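Local coordinates for protein N-acetylmuramoyl-L-alanine amidase (Mycobacteroides abscessus, PDB 7AGL) that probably cleaves, as a zinc-dependent amidase, the amide bond that joins N-acetylmuramic acid to the L-alanine of the stem peptide in peptidoglycan, at residues D143-A148 with Q205-G210. Numbering follows the deposited sequence.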
loop_
_atom_site.group_PDB
_atom_site.type_symbol
_atom_site.label_atom_id
_atom_site.label_comp_id
_atom_site.label_asym_id
_atom_site.label_seq_id
_atom_site.Cartn_x
_atom_site.Cartn_y
_atom_site.Cartn_z
ATOM N N ASP A 143 1.075 -8.097 -12.149
ATOM C CA ASP A 143 0.507 -9.180 -12.955
ATOM C C ASP A 143 -0.743 -9.772 -12.315
ATOM O O ASP A 143 -1.728 -10.052 -13.007
ATOM C CB ASP A 143 1.545 -10.281 -13.156
ATOM C CG ASP A 143 2.648 -9.884 -14.107
ATOM O OD1 ASP A 143 2.512 -8.851 -14.790
ATOM O OD2 ASP A 143 3.664 -10.613 -14.164
ATOM N N SER A 144 -0.708 -10.000 -11.001
ATOM C CA SER A 144 -1.839 -10.613 -10.309
ATOM C C SER A 144 -3.041 -9.675 -10.262
ATOM O O SER A 144 -4.187 -10.117 -10.425
ATOM C CB SER A 144 -1.429 -11.012 -8.885
ATOM O OG SER A 144 -0.499 -12.090 -8.876
ATOM N N LEU A 145 -2.801 -8.380 -10.022
ATOM C CA LEU A 145 -3.903 -7.419 -10.007
ATOM C C LEU A 145 -4.575 -7.345 -11.370
ATOM O O LEU A 145 -5.810 -7.353 -11.468
ATOM C CB LEU A 145 -3.402 -6.033 -9.585
ATOM C CG LEU A 145 -2.882 -5.908 -8.150
ATOM C CD1 LEU A 145 -2.317 -4.509 -7.872
ATOM C CD2 LEU A 145 -3.976 -6.236 -7.133
ATOM N N GLN A 146 -3.779 -7.282 -12.437
ATOM C CA GLN A 146 -4.365 -7.193 -13.770
ATOM C C GLN A 146 -5.052 -8.496 -14.161
ATOM O O GLN A 146 -6.104 -8.475 -14.813
ATOM C CB GLN A 146 -3.296 -6.813 -14.797
ATOM C CG GLN A 146 -3.874 -6.652 -16.196
ATOM C CD GLN A 146 -2.926 -5.941 -17.140
ATOM O OE1 GLN A 146 -1.708 -6.013 -16.984
ATOM N NE2 GLN A 146 -3.486 -5.233 -18.114
ATOM N N ALA A 147 -4.478 -9.639 -13.770
ATOM C CA ALA A 147 -5.112 -10.920 -14.070
ATOM C C ALA A 147 -6.453 -11.058 -13.358
ATOM O O ALA A 147 -7.354 -11.732 -13.873
ATOM C CB ALA A 147 -4.177 -12.068 -13.690
ATOM N N ALA A 148 -6.604 -10.421 -12.188
ATOM C CA ALA A 148 -7.858 -10.379 -11.442
ATOM C C ALA A 148 -8.905 -9.471 -12.084
ATOM O O ALA A 148 -10.029 -9.391 -11.566
ATOM C CB ALA A 148 -7.595 -9.928 -9.997
ATOM N N GLN A 205 -8.905 -9.541 -2.409
ATOM C CA GLN A 205 -8.617 -10.857 -2.982
ATOM C C GLN A 205 -7.496 -10.768 -4.000
ATOM O O GLN A 205 -6.627 -11.650 -4.065
ATOM C CB GLN A 205 -9.867 -11.432 -3.641
ATOM C CG GLN A 205 -10.951 -11.796 -2.671
ATOM C CD GLN A 205 -12.173 -12.299 -3.390
ATOM O OE1 GLN A 205 -12.085 -13.220 -4.214
ATOM N NE2 GLN A 205 -13.323 -11.688 -3.108
ATOM N N ALA A 206 -7.499 -9.701 -4.802
ATOM C CA ALA A 206 -6.489 -9.544 -5.842
ATOM C C ALA A 206 -5.115 -9.308 -5.230
ATOM O O ALA A 206 -4.126 -9.897 -5.676
ATOM C CB ALA A 206 -6.870 -8.393 -6.771
ATOM N N VAL A 207 -5.041 -8.451 -4.205
ATOM C CA VAL A 207 -3.781 -8.248 -3.495
ATOM C C VAL A 207 -3.292 -9.559 -2.898
ATOM O O VAL A 207 -2.100 -9.893 -2.989
ATOM C CB VAL A 207 -3.955 -7.158 -2.424
ATOM C CG1 VAL A 207 -2.722 -7.078 -1.506
ATOM C CG2 VAL A 207 -4.221 -5.811 -3.113
ATOM N N VAL A 208 -4.197 -10.324 -2.274
ATOM C CA VAL A 208 -3.805 -11.609 -1.703
ATOM C C VAL A 208 -3.243 -12.530 -2.784
ATOM O O VAL A 208 -2.235 -13.207 -2.567
ATOM C CB VAL A 208 -4.990 -12.251 -0.955
ATOM C CG1 VAL A 208 -4.701 -13.712 -0.641
ATOM C CG2 VAL A 208 -5.259 -11.479 0.336
ATOM N N GLN A 209 -3.878 -12.571 -3.961
ATOM C CA GLN A 209 -3.335 -13.381 -5.053
ATOM C C GLN A 209 -1.914 -12.953 -5.409
ATOM O O GLN A 209 -1.048 -13.797 -5.665
ATOM C CB GLN A 209 -4.252 -13.303 -6.279
ATOM C CG GLN A 209 -5.489 -14.159 -6.123
ATOM C CD GLN A 209 -6.565 -13.870 -7.155
ATOM O OE1 GLN A 209 -6.475 -12.918 -7.930
ATOM N NE2 GLN A 209 -7.598 -14.698 -7.160
ATOM N N GLY A 210 -1.645 -11.647 -5.388
ATOM C CA GLY A 210 -0.288 -11.179 -5.643
ATOM C C GLY A 210 0.690 -11.598 -4.564
ATOM O O GLY A 210 1.824 -11.987 -4.859
HETATM O O HOH W 1 -4.787 -12.595 -10.002
#
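Ser144 sets its side chain against the bare backbone of Gly210, an example of how small residues let two helices come close: the local axes of 143-147 and 205-210 approach to 8.1 Å and run roughly antiparallel, at 140°. Ser144 CB lies 3.4 Å from Gly210 CA, tighter than usual for two carbons, and with no side chain on the glycine the serine rests directly on the main chain. Ser144 OG stands anti to its own carbonyl carbon (chi1 -69°), beside the backbone N; it also touches Gly210 CA, and a hydrogen bond links OG back to Thr140 O in its own helix.

One turn away along 205-210, the methyl of Ala206 takes contacts from two residues. Leu145 starts out pointing along the interface rather than across it, but its CD2 methyl sits 3.6 Å from Ala206 CB and also touches Val207 CG2, at 4.0 Å. Ala148, just past the helix end, brings its CB to the same Ala206 methyl, also at 3.6 Å.

On the more exposed side a water links the segments, donating to Ser144 O at 2.6 Å and to Gln209 OE1 at 2.7 Å. The glutamine chain is extended beyond CG, with chi2 167° setting CD, and OE1 also approaches Ala148 CB.

The contact thus joins helices 132-147 and 197-215 of the amidase domain. On the sheet-facing side, Leu145 rests on Val180 and Val207 on Leu182, both of strand 177-184 in the mixed sheet, while Val207 and Val208 also meet Ile62 of helix 51-68.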